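Local coordinates for protein hemoglobin subunit beta (Isurus oxyrinchus, PDB 3MKB) that probably carries oxygen in shark blood, binding it reversibly at a haem iron within a tetramer of alpha and beta subunits, at residues 35-40 / 90-95; 21-26 / 102-107; 10-15 / 63-68. All blocks are in the same frame, centred on the assembly; numbering follows the deposited sequence.

Interaction 1: residues 35-40 / 90-95; sequences FPWTNA and PGSFHL. With HEM (protoporphyrin IX containing Fe), chain F.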
loop_
_atom_site.group_PDB
_atom_site.type_symbol
_atom_site.label_atom_id
_atom_site.label_comp_id
_atom_site.label_asym_id
_atom_site.label_seq_id
_atom_site.Cartn_x
_atom_site.Cartn_y
_atom_site.Cartn_z
ATOM N N PHE B 35 13.091 8.970 2.812
ATOM C CA PHE B 35 13.069 7.810 1.910
ATOM C C PHE B 35 14.325 7.724 1.018
ATOM O O PHE B 35 14.257 7.993 -0.179
ATOM C CB PHE B 35 11.804 7.825 1.017
ATOM C CG PHE B 35 10.551 8.089 1.771
ATOM C CD1 PHE B 35 9.874 9.315 1.616
ATOM C CD2 PHE B 35 10.035 7.126 2.669
ATOM C CE1 PHE B 35 8.698 9.580 2.324
ATOM C CE2 PHE B 35 8.802 7.363 3.385
ATOM C CZ PHE B 35 8.160 8.592 3.229
ATOM N N PRO B 36 15.490 7.319 1.593
ATOM C CA PRO B 36 16.818 7.418 0.903
ATOM C C PRO B 36 16.924 6.698 -0.423
ATOM O O PRO B 36 17.710 7.073 -1.313
ATOM C CB PRO B 36 17.767 6.786 1.928
ATOM C CG PRO B 36 17.180 7.118 3.155
ATOM C CD PRO B 36 15.684 6.799 2.944
ATOM N N TRP B 37 16.101 5.668 -0.594
ATOM C CA TRP B 37 16.221 4.889 -1.788
ATOM C C TRP B 37 15.815 5.749 -2.951
ATOM O O TRP B 37 16.206 5.462 -4.072
ATOM C CB TRP B 37 15.393 3.589 -1.693
ATOM C CG TRP B 37 13.906 3.808 -1.497
ATOM C CD1 TRP B 37 13.005 4.001 -2.455
ATOM C CD2 TRP B 37 13.212 3.875 -0.258
ATOM N NE1 TRP B 37 11.766 4.153 -1.921
ATOM C CE2 TRP B 37 11.866 4.071 -0.555
ATOM C CE3 TRP B 37 13.599 3.757 1.086
ATOM C CZ2 TRP B 37 10.908 4.203 0.414
ATOM C CZ3 TRP B 37 12.627 3.840 2.071
ATOM C CH2 TRP B 37 11.293 4.052 1.722
ATOM N N THR B 38 15.080 6.832 -2.685
ATOM C CA THR B 38 14.637 7.751 -3.758
ATOM C C THR B 38 15.756 8.629 -4.327
ATOM O O THR B 38 15.585 9.227 -5.383
ATOM C CB THR B 38 13.553 8.701 -3.287
ATOM O OG1 THR B 38 14.066 9.503 -2.212
ATOM C CG2 THR B 38 12.343 7.916 -2.818
ATOM N N ASN B 39 16.883 8.715 -3.624
ATOM C CA ASN B 39 18.044 9.438 -4.163
ATOM C C ASN B 39 18.752 8.700 -5.314
ATOM O O ASN B 39 19.619 9.275 -5.970
ATOM C CB ASN B 39 19.026 9.891 -3.046
ATOM C CG ASN B 39 19.837 11.193 -3.426
ATOM O OD1 ASN B 39 20.255 11.951 -2.550
ATOM N ND2 ASN B 39 20.055 11.423 -4.712
ATOM N N ALA B 40 18.344 7.463 -5.595
ATOM C CA ALA B 40 19.025 6.602 -6.569
ATOM C C ALA B 40 18.982 7.175 -7.950
ATOM O O ALA B 40 19.845 6.902 -8.750
ATOM C CB ALA B 40 18.418 5.203 -6.585
ATOM N N PRO B 90 6.987 4.085 -10.295
ATOM C CA PRO B 90 5.831 4.979 -10.055
ATOM C C PRO B 90 5.298 4.890 -8.616
ATOM O O PRO B 90 4.683 5.835 -8.125
ATOM C CB PRO B 90 4.800 4.563 -11.129
ATOM C CG PRO B 90 5.130 3.071 -11.443
ATOM C CD PRO B 90 6.678 3.013 -11.268
ATOM N N GLY B 91 5.668 3.815 -7.917
ATOM C CA GLY B 91 5.298 3.597 -6.526
ATOM C C GLY B 91 5.990 4.545 -5.601
ATOM O O GLY B 91 5.614 4.645 -4.428
ATOM N N SER B 92 7.019 5.215 -6.113
ATOM C CA SER B 92 7.769 6.229 -5.402
ATOM C C SER B 92 7.256 7.683 -5.658
ATOM O O SER B 92 7.603 8.625 -4.949
ATOM C CB SER B 92 9.262 6.099 -5.729
ATOM O OG SER B 92 9.770 4.800 -5.332
ATOM N N PHE B 93 6.423 7.877 -6.668
ATOM C CA PHE B 93 5.837 9.217 -6.868
ATOM C C PHE B 93 5.186 9.864 -5.612
ATOM O O PHE B 93 5.413 11.033 -5.336
ATOM C CB PHE B 93 4.798 9.173 -7.995
ATOM C CG PHE B 93 5.399 9.044 -9.410
ATOM C CD1 PHE B 93 6.563 9.727 -9.747
ATOM C CD2 PHE B 93 4.783 8.249 -10.378
ATOM C CE1 PHE B 93 7.124 9.631 -10.979
ATOM C CE2 PHE B 93 5.311 8.167 -11.658
ATOM C CZ PHE B 93 6.508 8.849 -11.965
ATOM N N HIS B 94 4.350 9.129 -4.876
ATOM C CA HIS B 94 3.703 9.693 -3.695
ATOM C C HIS B 94 4.682 10.026 -2.561
ATOM O O HIS B 94 4.321 10.679 -1.627
ATOM C CB HIS B 94 2.580 8.745 -3.177
ATOM C CG HIS B 94 3.094 7.603 -2.346
ATOM N ND1 HIS B 94 3.200 7.664 -0.972
ATOM C CD2 HIS B 94 3.581 6.389 -2.702
ATOM C CE1 HIS B 94 3.720 6.534 -0.516
ATOM N NE2 HIS B 94 3.975 5.754 -1.548
ATOM N N LEU B 95 5.879 9.448 -2.567
ATOM C CA LEU B 95 6.884 9.816 -1.563
ATOM C C LEU B 95 7.285 11.280 -1.771
ATOM O O LEU B 95 7.514 12.004 -0.833
ATOM C CB LEU B 95 8.093 8.892 -1.679
ATOM C CG LEU B 95 7.718 7.417 -1.540
ATOM C CD1 LEU B 95 9.000 6.470 -1.644
ATOM C CD2 LEU B 95 7.009 7.217 -0.217
HETATM C CHA HEM F . 12.274 14.979 -14.776
HETATM C CHB HEM F . 7.921 16.333 -13.201
HETATM C CHC HEM F . 8.285 12.990 -9.796
HETATM C CHD HEM F . 12.808 11.784 -11.190
HETATM C C1A HEM F . 11.039 15.538 -14.667
HETATM C C2A HEM F . 10.491 16.436 -15.627
HETATM C C3A HEM F . 9.309 16.821 -15.183
HETATM C C4A HEM F . 9.071 16.172 -13.944
HETATM C CMA HEM F . 8.353 17.798 -15.901
HETATM C CAA HEM F . 11.170 16.914 -16.931
HETATM C CBA HEM F . 10.965 15.897 -18.046
HETATM C CGA HEM F . 11.528 16.485 -19.330
HETATM O O1A HEM F . 10.852 17.331 -19.970
HETATM O O2A HEM F . 12.652 16.114 -19.711
HETATM C C1B HEM F . 7.603 15.575 -12.128
HETATM C C2B HEM F . 6.377 15.646 -11.338
HETATM C C3B HEM F . 6.509 14.705 -10.385
HETATM C C4B HEM F . 7.799 14.021 -10.551
HETATM C CMB HEM F . 5.153 16.604 -11.515
HETATM C CAB HEM F . 5.477 14.369 -9.298
HETATM C CBB HEM F . 5.131 13.077 -9.213
HETATM C C1C HEM F . 9.550 12.400 -9.859
HETATM C C2C HEM F . 10.113 11.460 -8.915
HETATM C C3C HEM F . 11.349 11.164 -9.290
HETATM C C4C HEM F . 11.626 11.866 -10.502
HETATM C CMC HEM F . 9.466 10.901 -7.647
HETATM C CAC HEM F . 12.324 10.185 -8.594
HETATM C CBC HEM F . 12.462 10.153 -7.247
HETATM C C1D HEM F . 13.125 12.577 -12.247
HETATM C C2D HEM F . 14.405 12.656 -12.923
HETATM C C3D HEM F . 14.201 13.670 -14.033
HETATM C C4D HEM F . 12.836 14.099 -13.921
HETATM C CMD HEM F . 15.704 11.895 -12.590
HETATM C CAD HEM F . 15.206 14.191 -15.090
HETATM C CBD HEM F . 16.076 15.283 -14.514
HETATM C CGD HEM F . 17.177 15.513 -15.562
HETATM O O1D HEM F . 17.200 16.622 -16.158
HETATM O O2D HEM F . 18.049 14.617 -15.845
HETATM N NA HEM F . 10.150 15.382 -13.619
HETATM N NB HEM F . 8.414 14.587 -11.636
HETATM N NC HEM F . 10.510 12.632 -10.834
HETATM N ND HEM F . 12.237 13.424 -12.878
HETATM FE FE HEM F . 10.294 13.879 -12.268
HETATM O O HOH W 1 10.966 15.129 -10.585
#
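The phenyl ring of Phe35 has methyl CD2 of Leu95 on one face, 3.7 Å above its plane and over its centre; the approach, only 8° from the ring normal, defines a CH-pi contact. One face of the Trp37 indole takes CB of Phe35, while OG of Ser92 lies at its edge, near the ring plane. Along the five-membered side of the indole and at CZ2, the other methyl of Leu95 comes in obliquely, with CD1 3.6 Å from CZ2 of Trp37. Phe93, turned toward the haem, has porphyrin atom C1C at its ring edge, in plane, and its CD1 is 3.7 Å from the vinyl carbon CBB.

Leu95 thus works as a fork: CD2 serves Phe35, and CD1 meets Trp37 and, at 3.8 Å, methyl CG2 of Thr38. Thr38 is fixed by its own turn. Its OG1 occupies the crowded position between backbone N and carbonyl carbon and donates to Phe35 O at 2.5 Å, in the carbonyl plane, so that oxygen, which also accepts from Thr38 N, is gripped twice. This aims CG2 at Leu95.

No hydrogen bond joins the two segments. Ser92 OG instead bonds to Asp94 of a neighbouring alpha subunit, which also receives a weak bond from Trp37 NE1; Tyr139 of that subunit meets the indole at nearly right angles. The 3-10 turn 36-39 packed on the start of helix 93-108, beside haem and alpha chain, corresponds to the C helix and FG corner of haemoglobin, the sliding alpha-beta interface of the tetramer.

Interaction 2: residues 21-26 / 102-107; sequences SAIGTK and VELAHL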
loop_
_atom_site.group_PDB
_atom_site.type_symbol
_atom_site.label_atom_id
_atom_site.label_comp_id
_atom_site.label_asym_id
_atom_site.label_seq_id
_atom_site.Cartn_x
_atom_site.Cartn_y
_atom_site.Cartn_z
ATOM N N SER B 21 8.791 26.882 -5.573
ATOM C CA SER B 21 10.100 26.283 -5.870
ATOM C C SER B 21 10.870 25.937 -4.567
ATOM O O SER B 21 11.465 24.848 -4.462
ATOM C CB SER B 21 10.918 27.224 -6.757
ATOM O OG SER B 21 10.353 27.191 -8.078
ATOM N N ALA B 22 10.826 26.857 -3.601
ATOM C CA ALA B 22 11.417 26.653 -2.273
ATOM C C ALA B 22 10.739 25.509 -1.495
ATOM O O ALA B 22 11.423 24.674 -0.902
ATOM C CB ALA B 22 11.414 27.943 -1.485
ATOM N N ILE B 23 9.400 25.479 -1.496
ATOM C CA ILE B 23 8.677 24.293 -1.072
ATOM C C ILE B 23 9.160 22.989 -1.758
ATOM O O ILE B 23 9.409 22.020 -1.066
ATOM C CB ILE B 23 7.148 24.480 -1.275
ATOM C CG1 ILE B 23 6.619 25.669 -0.443
ATOM C CG2 ILE B 23 6.394 23.207 -1.002
ATOM C CD1 ILE B 23 5.185 26.131 -0.860
ATOM N N GLY B 24 9.227 22.957 -3.103
ATOM C CA GLY B 24 9.679 21.798 -3.860
ATOM C C GLY B 24 11.103 21.389 -3.514
ATOM O O GLY B 24 11.404 20.192 -3.357
ATOM N N THR B 25 11.951 22.386 -3.329
ATOM C CA THR B 25 13.348 22.149 -2.990
ATOM C C THR B 25 13.403 21.404 -1.630
ATOM O O THR B 25 13.987 20.331 -1.552
ATOM C CB THR B 25 14.170 23.469 -2.981
ATOM O OG1 THR B 25 14.143 24.035 -4.304
ATOM C CG2 THR B 25 15.613 23.198 -2.610
ATOM N N LYS B 26 12.762 21.950 -0.611
ATOM C CA LYS B 26 12.674 21.293 0.713
ATOM C C LYS B 26 11.977 19.961 0.644
ATOM O O LYS B 26 12.390 19.040 1.327
ATOM C CB LYS B 26 11.945 22.157 1.736
ATOM C CG LYS B 26 12.513 23.545 1.882
ATOM C CD LYS B 26 11.660 24.384 2.815
ATOM C CE LYS B 26 12.050 25.858 2.728
ATOM N NZ LYS B 26 11.223 26.734 3.633
ATOM N N VAL B 102 3.913 17.573 3.578
ATOM C CA VAL B 102 4.593 17.928 4.841
ATOM C C VAL B 102 5.111 19.380 4.749
ATOM O O VAL B 102 5.021 20.101 5.730
ATOM C CB VAL B 102 5.681 16.919 5.215
ATOM C CG1 VAL B 102 6.630 17.456 6.387
ATOM C CG2 VAL B 102 5.017 15.609 5.661
ATOM N N GLU B 103 5.564 19.820 3.551
ATOM C CA GLU B 103 6.121 21.169 3.436
ATOM C C GLU B 103 4.996 22.214 3.412
ATOM O O GLU B 103 5.136 23.278 3.960
ATOM C CB GLU B 103 7.052 21.331 2.245
ATOM C CG GLU B 103 8.445 20.664 2.409
ATOM C CD GLU B 103 9.193 21.114 3.652
ATOM O OE1 GLU B 103 10.046 20.299 4.119
ATOM O OE2 GLU B 103 8.989 22.272 4.123
ATOM N N LEU B 104 3.894 21.880 2.768
ATOM C CA LEU B 104 2.668 22.739 2.887
ATOM C C LEU B 104 2.119 22.885 4.334
ATOM O O LEU B 104 1.633 23.932 4.686
ATOM C CB LEU B 104 1.597 22.190 1.945
ATOM C CG LEU B 104 1.914 22.346 0.436
ATOM C CD1 LEU B 104 1.015 21.371 -0.404
ATOM C CD2 LEU B 104 1.784 23.866 -0.047
ATOM N N ALA B 105 2.164 21.814 5.123
ATOM C CA ALA B 105 1.855 21.842 6.564
ATOM C C ALA B 105 2.761 22.829 7.339
ATOM O O ALA B 105 2.312 23.633 8.159
ATOM C CB ALA B 105 1.952 20.387 7.150
ATOM N N HIS B 106 4.049 22.773 7.053
ATOM C CA HIS B 106 5.062 23.617 7.673
ATOM C C HIS B 106 4.820 25.097 7.298
ATOM O O HIS B 106 5.084 25.994 8.083
ATOM C CB HIS B 106 6.493 23.105 7.279
ATOM C CG HIS B 106 7.304 22.625 8.468
ATOM N ND1 HIS B 106 8.682 22.630 8.501
ATOM C CD2 HIS B 106 6.907 22.281 9.713
ATOM C CE1 HIS B 106 9.090 22.213 9.681
ATOM N NE2 HIS B 106 8.025 21.991 10.437
ATOM N N LEU B 107 4.302 25.353 6.095
ATOM C CA LEU B 107 4.069 26.746 5.665
ATOM C C LEU B 107 2.766 27.239 6.250
ATOM O O LEU B 107 2.616 28.392 6.728
ATOM C CB LEU B 107 4.022 26.757 4.121
ATOM C CG LEU B 107 3.551 28.059 3.488
ATOM C CD1 LEU B 107 4.665 29.119 3.668
ATOM C CD2 LEU B 107 3.347 27.772 2.037
HETATM O O HOH W 2 13.037 19.845 4.099
#
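With CG1 anti to the carbonyl carbon and an extended outer torsion (chi2 166°), Ile23 carries CD1 outward to segment 102-107 of helix 93-108, while CG2, anti to the backbone N, is left to meet CB of Glu103 at 3.8 Å. Glu103 also starts anti to the carbonyl carbon, but bends at chi2 (-55°), folding its carboxylate across the base of Lys26 at about a right angle.

CD1 of Ile23 touches CD2 of Leu107 at 3.8 Å and, more loosely, CD2 of Leu104. Lys26 contributes methylenes: its CB lies 3.5 Å from CD of Glu103, and the extended chain then runs on, leaving NZ 5.0 Å from OE2 of Glu103, too far for their charged atoms to touch. The polar link is indirect. One water donates both to Lys26 O and to Glu103 OE1, at 3.0 Å from OE1, and the same OE1 forms a salt bridge with Arg30 of helix 20-34, which probably balances its charge.

The segment axes cross at 126°, 9.7 Å apart, as B and G helices of a globin. Leu104 continues inward onto Trp120 and Phe124 of helix 114-132, Thr25 faces helix 50-65, and His106 packs on Phe116 of an alpha subunit.

Interaction 3: residues 10-15 / 63-68; sequences EIVKTF and DAVKHE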
loop_
_atom_site.group_PDB
_atom_site.type_symbol
_atom_site.label_atom_id
_atom_site.label_comp_id
_atom_site.label_asym_id
_atom_site.label_seq_id
_atom_site.Cartn_x
_atom_site.Cartn_y
_atom_site.Cartn_z
ATOM N N GLU B 10 -8.090 26.883 -3.177
ATOM C CA GLU B 10 -7.035 26.597 -2.197
ATOM C C GLU B 10 -5.719 26.311 -2.962
ATOM O O GLU B 10 -4.698 26.881 -2.659
ATOM C CB GLU B 10 -7.422 25.409 -1.289
ATOM C CG GLU B 10 -6.136 24.736 -0.622
ATOM C CD GLU B 10 -5.476 25.619 0.452
ATOM O OE1 GLU B 10 -4.325 25.290 0.928
ATOM O OE2 GLU B 10 -6.058 26.682 0.779
ATOM N N ILE B 11 -5.783 25.435 -3.948
ATOM C CA ILE B 11 -4.620 25.107 -4.812
ATOM C C ILE B 11 -4.149 26.326 -5.566
ATOM O O ILE B 11 -2.940 26.623 -5.610
ATOM C CB ILE B 11 -4.936 23.892 -5.788
ATOM C CG1 ILE B 11 -5.523 22.700 -4.977
ATOM C CG2 ILE B 11 -3.685 23.570 -6.808
ATOM C CD1 ILE B 11 -6.251 21.701 -5.790
ATOM N N VAL B 12 -5.097 27.057 -6.182
ATOM C CA VAL B 12 -4.694 28.097 -7.129
ATOM C C VAL B 12 -4.027 29.239 -6.420
ATOM O O VAL B 12 -2.998 29.754 -6.891
ATOM C CB VAL B 12 -5.912 28.652 -7.949
ATOM C CG1 VAL B 12 -5.416 29.664 -8.990
ATOM C CG2 VAL B 12 -6.559 27.548 -8.671
ATOM N N LYS B 13 -4.603 29.646 -5.296
ATOM C CA LYS B 13 -4.042 30.769 -4.489
ATOM C C LYS B 13 -2.669 30.416 -3.932
ATOM O O LYS B 13 -1.804 31.275 -3.788
ATOM C CB LYS B 13 -4.978 31.208 -3.368
ATOM C CG LYS B 13 -6.387 31.818 -3.845
ATOM C CD LYS B 13 -6.192 33.153 -4.634
ATOM C CE LYS B 13 -7.536 33.849 -5.016
ATOM N NZ LYS B 13 -8.588 33.811 -3.882
ATOM N N THR B 14 -2.523 29.166 -3.513
ATOM C CA THR B 14 -1.226 28.689 -3.002
ATOM C C THR B 14 -0.119 28.811 -4.078
ATOM O O THR B 14 0.922 29.437 -3.815
ATOM C CB THR B 14 -1.339 27.291 -2.428
ATOM O OG1 THR B 14 -2.268 27.292 -1.329
ATOM C CG2 THR B 14 0.064 26.800 -1.876
ATOM N N PHE B 15 -0.373 28.310 -5.294
ATOM C CA PHE B 15 0.595 28.429 -6.383
ATOM C C PHE B 15 0.829 29.879 -6.840
ATOM O O PHE B 15 1.892 30.225 -7.327
ATOM C CB PHE B 15 0.207 27.514 -7.565
ATOM C CG PHE B 15 0.743 26.097 -7.407
ATOM C CD1 PHE B 15 0.099 25.169 -6.607
ATOM C CD2 PHE B 15 1.968 25.756 -7.967
ATOM C CE1 PHE B 15 0.628 23.900 -6.435
ATOM C CE2 PHE B 15 2.512 24.530 -7.790
ATOM C CZ PHE B 15 1.830 23.589 -7.004
ATOM N N ASP B 63 1.511 23.430 -14.291
ATOM C CA ASP B 63 0.794 22.966 -15.507
ATOM C C ASP B 63 -0.497 22.220 -15.175
ATOM O O ASP B 63 -1.540 22.431 -15.830
ATOM C CB ASP B 63 1.752 22.131 -16.401
ATOM C CG ASP B 63 1.132 21.711 -17.751
ATOM O OD1 ASP B 63 1.301 20.506 -18.079
ATOM O OD2 ASP B 63 0.523 22.549 -18.500
ATOM N N ALA B 64 -0.448 21.386 -14.128
ATOM C CA ALA B 64 -1.651 20.705 -13.598
ATOM C C ALA B 64 -2.604 21.699 -12.969
ATOM O O ALA B 64 -3.802 21.574 -13.128
ATOM C CB ALA B 64 -1.291 19.589 -12.557
ATOM N N VAL B 65 -2.045 22.686 -12.261
ATOM C CA VAL B 65 -2.840 23.751 -11.676
ATOM C C VAL B 65 -3.622 24.491 -12.752
ATOM O O VAL B 65 -4.836 24.662 -12.597
ATOM C CB VAL B 65 -2.025 24.746 -10.822
ATOM C CG1 VAL B 65 -2.938 25.907 -10.361
ATOM C CG2 VAL B 65 -1.362 24.024 -9.640
ATOM N N LYS B 66 -2.937 24.894 -13.834
ATOM C CA LYS B 66 -3.596 25.691 -14.893
ATOM C C LYS B 66 -4.672 24.929 -15.616
ATOM O O LYS B 66 -5.384 25.505 -16.427
ATOM C CB LYS B 66 -2.592 26.223 -15.915
ATOM C CG LYS B 66 -2.287 27.727 -15.810
ATOM C CD LYS B 66 -1.036 28.022 -14.932
ATOM C CE LYS B 66 -1.324 27.829 -13.414
ATOM N NZ LYS B 66 -0.128 27.710 -12.522
ATOM N N HIS B 67 -4.789 23.635 -15.330
ATOM C CA HIS B 67 -5.650 22.720 -16.087
ATOM C C HIS B 67 -6.205 21.603 -15.220
ATOM O O HIS B 67 -6.242 20.447 -15.628
ATOM C CB HIS B 67 -4.866 22.063 -17.233
ATOM C CG HIS B 67 -4.356 23.021 -18.265
ATOM N ND1 HIS B 67 -5.132 23.460 -19.312
ATOM C CD2 HIS B 67 -3.137 23.593 -18.430
ATOM C CE1 HIS B 67 -4.418 24.280 -20.068
ATOM N NE2 HIS B 67 -3.204 24.373 -19.559
ATOM N N GLU B 68 -6.659 21.966 -14.030
ATOM C CA GLU B 68 -7.215 21.059 -13.034
ATOM C C GLU B 68 -8.162 19.976 -13.558
ATOM O O GLU B 68 -8.262 18.896 -12.973
ATOM C CB GLU B 68 -7.920 21.898 -11.960
ATOM C CG GLU B 68 -7.535 21.592 -10.549
ATOM C CD GLU B 68 -6.094 21.158 -10.414
ATOM O OE1 GLU B 68 -5.190 22.008 -10.442
ATOM O OE2 GLU B 68 -5.859 19.958 -10.278
#
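Residues 10-15 are regular helix, with Phe15 N bonded to Ile11 O, whereas 63-68 catch helix 50-65 as it gives out. Val65 still has helical torsions, but His67 (phi -149°, psi 44°) has left them, and its N bonds back to Ala64 O over three residues, at 3.2 Å. The chain thereby turns and brings Glu68 back beside the helix it has just left. The backbones come nearest at Val12 and Val65, whose CA atoms are 6.6 Å apart.

Val65 is central to the contact. Its CG1 is anti to the backbone N and its CG2 anti to the carbonyl carbon, so the two methyls diverge. CG2 enters between Ile11 and Phe15, one helical turn apart: it touches CG2 of Ile11 at 3.7 Å and stands over one face of the Phe15 ring, displaced toward the CG-CD1 rim. With the methyl 3.7 Å from the centroid of the Phe15 ring and 18° off the normal, this is a CH-pi contact. CG1 of Val65 lies looser, 4.3 Å from CG2 of the exposed Val12. Behind Ile11 and Glu68, Phe123 of helix 114-132 closes the packing, joining the A, E and H helices of the globin fold.

The polar exception is Glu68, whose first two torsions sit away from staggered positions. Its OE1 approaches CG2 of Ile11 at 4.2 Å and comes 3.1 Å from Ala64 O, also an acceptor, without a hydrogen bond between the oxygens. No hydrogen bond crosses between the segments, so they are held by methyl and ring packing; the carbonyl oxygen and apolar groups close to the Glu68 carboxyl might favour a raised pKa.

In the fold
All three contacts are mostly buried, and none has a direct hydrogen bond between its segments, but their surroundings differ. Interaction 1 holds the haem side and an alpha-subunit interface, and Ser92 and Trp37 turn their polar atoms to that neighbour. Interaction 2 shares helix 93-108 with it, about 17 Å away between centres, and mixes apolar packing with a water bridge, with Lys26 and Leu107 at its exposed side. Interaction 3, on the far side of the chain's centre from interaction 1, is touched by no other subunit and is dominated by methyl and ring packing. Interactions 2 and 3 meet where Leu104 CD2 packs on Thr14 CG2 at 3.9 Å, linking helices 5-17 and 93-108.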